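Local coordinates for protein possible thiamine biosynthesis enzyme (Candida albicans, PDB 2X7Q) that is of unknown function but adopts the periplasmic binding protein fold and, as in SsuA/TauA-type solute-binding proteins, probably binds a small ligand, at residues 115-126 with 141-152. The protein carries 1 engineered substitution. Residues are numbered along the deposited sequence; the frame is centred on the assembly and turned at random. Where two conformers were deposited one is given.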
ATOM      1  N   ALA A 115     -17.182   6.657  15.695  1.00 14.63           N
ATOM      2  CA  ALA A 115     -16.217   7.301  14.810  1.00 14.92           C
ATOM      3  C   ALA A 115     -16.431   8.809  14.708  1.00 14.39           C
ATOM      4  O   ALA A 115     -15.488   9.561  14.474  1.00 14.14           O
ATOM      5  CB  ALA A 115     -16.265   6.663  13.425  1.00 15.11           C
ATOM      6  N   LYS A 116     -17.675   9.247  14.877  1.00 14.67           N
ATOM      7  CA  LYS A 116     -18.000  10.664  14.764  1.00 16.30           C
ATOM      8  C   LYS A 116     -17.495  11.477  15.956  1.00 13.85           C
ATOM      9  O   LYS A 116     -17.483  12.707  15.913  1.00 14.76           O
ATOM     10  CB  LYS A 116     -19.508  10.868  14.566  1.00 18.19           C
ATOM     11  CG  LYS A 116     -20.016  10.397  13.203  1.00 17.86           C
ATOM     12  CD  LYS A 116     -21.344  11.055  12.817  1.00 19.03           C
ATOM     13  CE  LYS A 116     -22.546  10.309  13.374  1.00 18.41           C
ATOM     14  NZ  LYS A 116     -23.824  10.866  12.858  1.00 18.58           N
ATOM     15  N   GLN A 117     -17.061  10.788  17.008  1.00 14.21           N
ATOM     16  CA  GLN A 117     -16.560  11.455  18.206  1.00 14.09           C
ATOM     17  C   GLN A 117     -15.073  11.780  18.104  1.00 14.52           C
ATOM     18  O   GLN A 117     -14.495  12.370  19.016  1.00 13.29           O
ATOM     19  CB  GLN A 117     -16.808  10.591  19.443  1.00 13.80           C
ATOM     20  CG  GLN A 117     -18.269  10.414  19.804  1.00 13.53           C
ATOM     21  CD  GLN A 117     -18.461   9.581  21.056  1.00 14.78           C
ATOM     22  OE1 GLN A 117     -18.739  10.110  22.133  1.00 13.49           O
ATOM     23  NE2 GLN A 117     -18.308   8.269  20.922  1.00 14.35           N
ATOM     24  N   LEU A 118     -14.460  11.405  16.987  1.00 14.33           N
ATOM     25  CA  LEU A 118     -13.019  11.566  16.819  1.00 13.16           C
ATOM     26  C   LEU A 118     -12.605  13.017  16.583  1.00 14.28           C
ATOM     27  O   LEU A 118     -13.231  13.734  15.802  1.00 13.38           O
ATOM     28  CB  LEU A 118     -12.507  10.681  15.680  1.00 13.60           C
ATOM     29  CG  LEU A 118     -12.784   9.185  15.820  1.00 12.97           C
ATOM     30  CD1 LEU A 118     -12.110   8.412  14.696  1.00 13.13           C
ATOM     31  CD2 LEU A 118     -12.323   8.679  17.174  1.00 12.39           C
ATOM     32  N   LYS A 119     -11.547  13.440  17.269  1.00 14.65           N
ATOM     33  CA  LYS A 119     -10.983  14.770  17.078  1.00 14.15           C
ATOM     34  C   LYS A 119      -9.475  14.678  16.868  1.00 13.89           C
ATOM     35  O   LYS A 119      -8.944  15.189  15.884  1.00 15.15           O
ATOM     36  CB  LYS A 119     -11.300  15.669  18.277  1.00 14.91           C
ATOM     37  CG  LYS A 119     -12.785  15.947  18.479  1.00 15.83           C
ATOM     38  CD  LYS A 119     -13.427  16.503  17.213  1.00 15.79           C
ATOM     39  CE  LYS A 119     -12.718  17.753  16.722  1.00 15.05           C
ATOM     40  NZ  LYS A 119     -12.719  18.840  17.729  1.00 21.57           N
ATOM     41  N   ARG A 120      -8.790  14.029  17.804  1.00 12.61           N
ATOM     42  CA  ARG A 120      -7.352  13.817  17.697  1.00 13.87           C
ATOM     43  C   ARG A 120      -7.062  12.518  16.953  1.00 12.05           C
ATOM     44  O   ARG A 120      -7.391  11.430  17.430  1.00 11.52           O
ATOM     45  CB  ARG A 120      -6.712  13.776  19.085  1.00 12.83           C
ATOM     46  CG  ARG A 120      -6.792  15.087  19.849  1.00 14.28           C
ATOM     47  CD  ARG A 120      -6.304  14.921  21.273  1.00 13.55           C
ATOM     48  NE  ARG A 120      -7.169  14.029  22.040  1.00 12.88           N
ATOM     49  CZ  ARG A 120      -6.895  13.594  23.266  1.00 14.15           C
ATOM     50  NH1 ARG A 120      -5.779  13.957  23.875  1.00 13.40           N
ATOM     51  NH2 ARG A 120      -7.737  12.785  23.889  1.00 14.82           N
ATOM     52  N   ILE A 121      -6.440  12.640  15.784  1.00 11.57           N
ATOM     53  CA  ILE A 121      -6.145  11.479  14.952  1.00 11.80           C
ATOM     54  C   ILE A 121      -4.657  11.148  14.939  1.00 11.83           C
ATOM     55  O   ILE A 121      -3.837  11.957  14.505  1.00 12.38           O
ATOM     56  CB  ILE A 121      -6.621  11.692  13.502  1.00 11.90           C
ATOM     57  CG1 ILE A 121      -8.126  11.968  13.473  1.00 12.74           C
ATOM     58  CG2 ILE A 121      -6.280  10.482  12.647  1.00 11.40           C
ATOM     59  CD1 ILE A 121      -8.963  10.864  14.080  1.00 12.99           C
ATOM     60  N   GLY A 122      -4.315   9.953  15.410  1.00 10.84           N
ATOM     61  CA  GLY A 122      -2.937   9.502  15.411  1.00 11.12           C
ATOM     62  C   GLY A 122      -2.556   8.879  14.083  1.00 10.38           C
ATOM     63  O   GLY A 122      -3.268   8.020  13.561  1.00  9.47           O
ATOM     64  N   VAL A 123      -1.431   9.321  13.532  1.00 10.14           N
ATOM     65  CA  VAL A 123      -0.947   8.797  12.262  1.00 10.94           C
ATOM     66  C   VAL A 123       0.533   8.457  12.356  1.00 11.56           C
ATOM     67  O   VAL A 123       1.266   9.069  13.126  1.00 12.33           O
ATOM     68  CB  VAL A 123      -1.158   9.801  11.115  1.00 10.93           C
ATOM     69  CG1 VAL A 123      -2.630  10.146  10.969  1.00 11.18           C
ATOM     70  CG2 VAL A 123      -0.330  11.056  11.351  1.00 11.62           C
ATOM     71  N   SER A 124       0.967   7.472  11.578  1.00 12.21           N
ATOM     72  CA  SER A 124       2.378   7.127  11.510  1.00 12.88           C
ATOM     73  C   SER A 124       3.163   8.333  11.009  1.00 13.77           C
ATOM     74  O   SER A 124       4.122   8.765  11.640  1.00 14.17           O
ATOM     75  CB  SER A 124       2.592   5.928  10.586  1.00 14.04           C
ATOM     76  OG  SER A 124       2.115   6.192   9.276  1.00 13.72           O
ATOM     77  N   ARG A 125       2.733   8.874   9.874  1.00 13.35           N
ATOM     78  CA  ARG A 125       3.368  10.047   9.281  0.60 14.39           C
ATOM     79  C   ARG A 125       2.350  10.837   8.471  1.00 14.32           C
ATOM     80  O   ARG A 125       1.326  10.297   8.046  1.00 13.08           O
ATOM     81  CB  ARG A 125       4.536   9.616   8.388  0.60 15.33           C
ATOM     82  CG  ARG A 125       4.087   8.903   7.129  0.60 15.90           C
ATOM     83  CD  ARG A 125       5.223   8.136   6.471  0.60 16.54           C
ATOM     84  NE  ARG A 125       4.735   7.364   5.336  0.60 17.77           N
ATOM     85  CZ  ARG A 125       4.156   6.172   5.439  0.60 17.32           C
ATOM     86  NH1 ARG A 125       4.001   5.611   6.630  0.60 17.03           N
ATOM     87  NH2 ARG A 125       3.730   5.544   4.352  0.60 16.78           N
ATOM     88  N   ILE A 126       2.640  12.114   8.248  1.00 14.73           N
ATOM     89  CA  ILE A 126       1.767  12.950   7.437  1.00 13.88           C
ATOM     90  C   ILE A 126       1.829  12.506   5.979  1.00 14.16           C
ATOM     91  O   ILE A 126       2.911  12.379   5.409  1.00 15.75           O
ATOM     92  CB  ILE A 126       2.149  14.439   7.528  1.00 14.01           C
ATOM     93  CG1 ILE A 126       2.060  14.927   8.972  1.00 14.62           C
ATOM     94  CG2 ILE A 126       1.249  15.278   6.633  1.00 14.26           C
ATOM     95  CD1 ILE A 126       0.666  14.876   9.555  1.00 13.51           C
ATOM     96  N   LEU A 141     -18.570   9.850   6.835  1.00 14.74           N
ATOM     97  CA  LEU A 141     -19.269  10.010   8.106  1.00 16.27           C
ATOM     98  C   LEU A 141     -20.185  11.227   8.091  1.00 16.92           C
ATOM     99  O   LEU A 141     -21.131  11.309   8.873  1.00 18.00           O
ATOM    100  CB  LEU A 141     -18.265  10.122   9.255  1.00 16.64           C
ATOM    101  CG  LEU A 141     -17.979   8.839  10.037  1.00 15.62           C
ATOM    102  CD1 LEU A 141     -18.124   7.619   9.147  1.00 16.94           C
ATOM    103  CD2 LEU A 141     -16.591   8.892  10.655  1.00 16.22           C
ATOM    104  N   GLY A 142     -19.908  12.164   7.190  1.00 16.06           N
ATOM    105  CA  GLY A 142     -20.704  13.371   7.079  1.00 18.15           C
ATOM    106  C   GLY A 142     -20.181  14.486   7.961  1.00 18.06           C
ATOM    107  O   GLY A 142     -20.789  15.551   8.061  1.00 20.45           O
ATOM    108  N   VAL A 143     -19.046  14.234   8.601  1.00 16.99           N
ATOM    109  CA  VAL A 143     -18.423  15.221   9.472  1.00 18.12           C
ATOM    110  C   VAL A 143     -17.270  15.911   8.749  1.00 18.19           C
ATOM    111  O   VAL A 143     -16.725  15.370   7.788  1.00 17.26           O
ATOM    112  CB  VAL A 143     -17.906  14.575  10.772  1.00 17.43           C
ATOM    113  CG1 VAL A 143     -19.050  13.917  11.525  1.00 17.62           C
ATOM    114  CG2 VAL A 143     -16.812  13.562  10.466  1.00 17.22           C
ATOM    115  N   PRO A 144     -16.899  17.118   9.205  1.00 19.15           N
ATOM    116  CA  PRO A 144     -15.769  17.834   8.604  1.00 18.19           C
ATOM    117  C   PRO A 144     -14.458  17.092   8.845  1.00 18.50           C
ATOM    118  O   PRO A 144     -14.314  16.419   9.866  1.00 18.49           O
ATOM    119  CB  PRO A 144     -15.765  19.170   9.355  1.00 18.67           C
ATOM    120  CG  PRO A 144     -16.448  18.882  10.650  1.00 18.80           C
ATOM    121  CD  PRO A 144     -17.507  17.873  10.313  1.00 18.68           C
ATOM    122  N   SER A 145     -13.519  17.212   7.911  1.00 18.07           N
ATOM    123  CA  SER A 145     -12.227  16.546   8.028  1.00 16.88           C
ATOM    124  C   SER A 145     -11.512  16.927   9.317  1.00 18.14           C
ATOM    125  O   SER A 145     -11.688  18.032   9.828  1.00 18.04           O
ATOM    126  CB  SER A 145     -11.348  16.884   6.827  1.00 17.82           C
ATOM    127  OG  SER A 145     -11.091  18.273   6.758  1.00 20.13           O
ATOM    128  N   PHE A 146     -10.718  16.000   9.844  1.00 17.43           N
ATOM    129  CA  PHE A 146     -10.005  16.221  11.099  1.00 16.83           C
ATOM    130  C   PHE A 146      -8.811  17.156  10.898  1.00 17.49           C
ATOM    131  O   PHE A 146      -8.220  17.194   9.819  1.00 16.69           O
ATOM    132  CB  PHE A 146      -9.553  14.885  11.696  1.00 15.86           C
ATOM    133  CG  PHE A 146     -10.649  13.858  11.781  1.00 15.32           C
ATOM    134  CD1 PHE A 146     -10.789  12.892  10.799  1.00 15.44           C
ATOM    135  CD2 PHE A 146     -11.542  13.862  12.841  1.00 15.94           C
ATOM    136  CE1 PHE A 146     -11.797  11.946  10.872  1.00 14.86           C
ATOM    137  CE2 PHE A 146     -12.554  12.918  12.920  1.00 14.68           C
ATOM    138  CZ  PHE A 146     -12.680  11.959  11.934  1.00 15.17           C
ATOM    139  N   ASP A 147      -8.466  17.913  11.936  1.00 17.93           N
ATOM    140  CA  ASP A 147      -7.362  18.867  11.854  1.00 19.24           C
ATOM    141  C   ASP A 147      -6.348  18.691  12.981  1.00 19.06           C
ATOM    142  O   ASP A 147      -5.330  19.381  13.024  1.00 19.81           O
ATOM    143  CB  ASP A 147      -7.892  20.303  11.822  1.00 20.81           C
ATOM    144  CG  ASP A 147      -8.865  20.596  12.949  1.00 22.51           C
ATOM    145  OD1 ASP A 147      -8.598  20.186  14.097  1.00 24.12           O
ATOM    146  OD2 ASP A 147      -9.891  21.257  12.691  1.00 24.78           O
ATOM    147  N   GLN A 148      -6.630  17.763  13.892  1.00 17.84           N
ATOM    148  CA  GLN A 148      -5.696  17.432  14.963  1.00 16.36           C
ATOM    149  C   GLN A 148      -5.006  16.103  14.669  1.00 15.27           C
ATOM    150  O   GLN A 148      -5.637  15.045  14.709  1.00 14.29           O
ATOM    151  CB  GLN A 148      -6.418  17.357  16.310  1.00 15.48           C
ATOM    152  CG  GLN A 148      -6.959  18.691  16.806  1.00 19.73           C
ATOM    153  CD  GLN A 148      -7.457  18.623  18.237  1.00 20.10           C
ATOM    154  OE1 GLN A 148      -6.673  18.685  19.183  1.00 19.51           O
ATOM    155  NE2 GLN A 148      -8.768  18.497  18.401  1.00 18.57           N
ATOM    156  N   PHE A 149      -3.711  16.159  14.378  1.00 13.91           N
ATOM    157  CA  PHE A 149      -2.961  14.960  14.029  1.00 14.11           C
ATOM    158  C   PHE A 149      -1.738  14.762  14.916  1.00 14.65           C
ATOM    159  O   PHE A 149      -0.986  15.700  15.179  1.00 15.44           O
ATOM    160  CB  PHE A 149      -2.542  14.994  12.559  1.00 12.94           C
ATOM    161  CG  PHE A 149      -3.702  15.018  11.600  1.00 15.19           C
ATOM    162  CD1 PHE A 149      -4.096  16.199  10.993  1.00 14.84           C
ATOM    163  CD2 PHE A 149      -4.398  13.856  11.308  1.00 12.72           C
ATOM    164  CE1 PHE A 149      -5.160  16.221  10.113  1.00 13.85           C
ATOM    165  CE2 PHE A 149      -5.463  13.871  10.429  1.00 13.64           C
ATOM    166  CZ  PHE A 149      -5.846  15.056   9.832  1.00 15.01           C
ATOM    167  N   GLN A 150      -1.545  13.529  15.376  1.00 14.46           N
ATOM    168  CA  GLN A 150      -0.398  13.193  16.215  0.57 14.34           C
ATOM    169  C   GLN A 150       0.564  12.264  15.483  1.00 13.32           C
ATOM    170  O   GLN A 150       0.285  11.076  15.309  1.00 13.48           O
ATOM    171  CB  GLN A 150      -0.851  12.549  17.524  0.57 14.45           C
ATOM    172  CG  GLN A 150      -1.572  13.497  18.477  0.57 14.92           C
ATOM    173  CD  GLN A 150      -2.972  13.848  18.012  0.57 14.49           C
ATOM    174  OE1 GLN A 150      -3.415  14.989  18.145  0.57 13.68           O
ATOM    175  NE2 GLN A 150      -3.678  12.866  17.463  0.57 13.93           N
ATOM    176  N   VAL A 151       1.685  12.817  15.027  1.00 13.66           N
ATOM    177  CA  VAL A 151       2.692  12.030  14.323  1.00 14.20           C
ATOM    178  C   VAL A 151       3.403  11.105  15.305  1.00 14.16           C
ATOM    179  O   VAL A 151       4.172  11.558  16.154  1.00 14.11           O
ATOM    180  CB  VAL A 151       3.722  12.931  13.625  1.00 14.46           C
ATOM    181  CG1 VAL A 151       4.764  12.088  12.904  1.00 14.35           C
ATOM    182  CG2 VAL A 151       3.029  13.875  12.656  1.00 14.40           C
ATOM    183  N   LEU A 152       3.141   9.807  15.185  1.00 14.89           N
ATOM    184  CA  LEU A 152       3.638   8.837  16.157  1.00 15.36           C
ATOM    185  C   LEU A 152       4.643   7.846  15.563  1.00 16.56           C
ATOM    186  O   LEU A 152       5.202   7.015  16.281  1.00 17.11           O
ATOM    187  CB  LEU A 152       2.466   8.102  16.814  1.00 14.34           C
ATOM    188  CG  LEU A 152       1.534   9.006  17.628  1.00 13.39           C
ATOM    189  CD1 LEU A 152       0.170   8.368  17.817  1.00 12.69           C
ATOM    190  CD2 LEU A 152       2.158   9.377  18.969  1.00 14.85           C
TER
HETATM  191  O   HOH W   1      -9.986  17.176  14.256  1.00 17.60           O
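Leu-141 meets Ala-115 through one methyl, CD2 standing 3.6 Å from Ala-115 CB, and Val-143 CG1 lies against the aliphatic CG and CD of Lys-116. Gly-142, between Leu-141 and Val-143, has positive phi and is the C-prime residue of the Schellman motif that ends helix 129-141. The Phe-146 ring is met on a face and at an edge: Ile-121 CG1 makes a CH-pi contact over one face, 4.0 Å from the ring centroid, while Leu-118 O lies in the ring plane, 3.1 Å from Phe-146 CE2. A water links the two segments, accepting from Asp-147 N and donating to Lys-119 O. Strands 120-123 and 148-151 then pair in parallel, joined through helix 129-141 as a beta-alpha-beta unit, with 148-151 outermost in a five-stranded mixed sheet of the periplasmic binding protein fold. Gln-148 O receives Ile-121 N at 2.8 Å, nearly straight at 172°. Phe-149 lies beside Ile-121, its CD2 3.8 Å from Ile-121 CB, and its ring also meets Tyr-131 of the connecting helix. Gln-150 N donates to Ile-121 O and Gln-150 O accepts from Val-123 N, bonding either side of Gly-122, the parallel pattern. Val-151 CG2 touches Ile-126 CG1 at 4.0 Å, and Leu-152 N donates to Val-123 O at 2.9 Å.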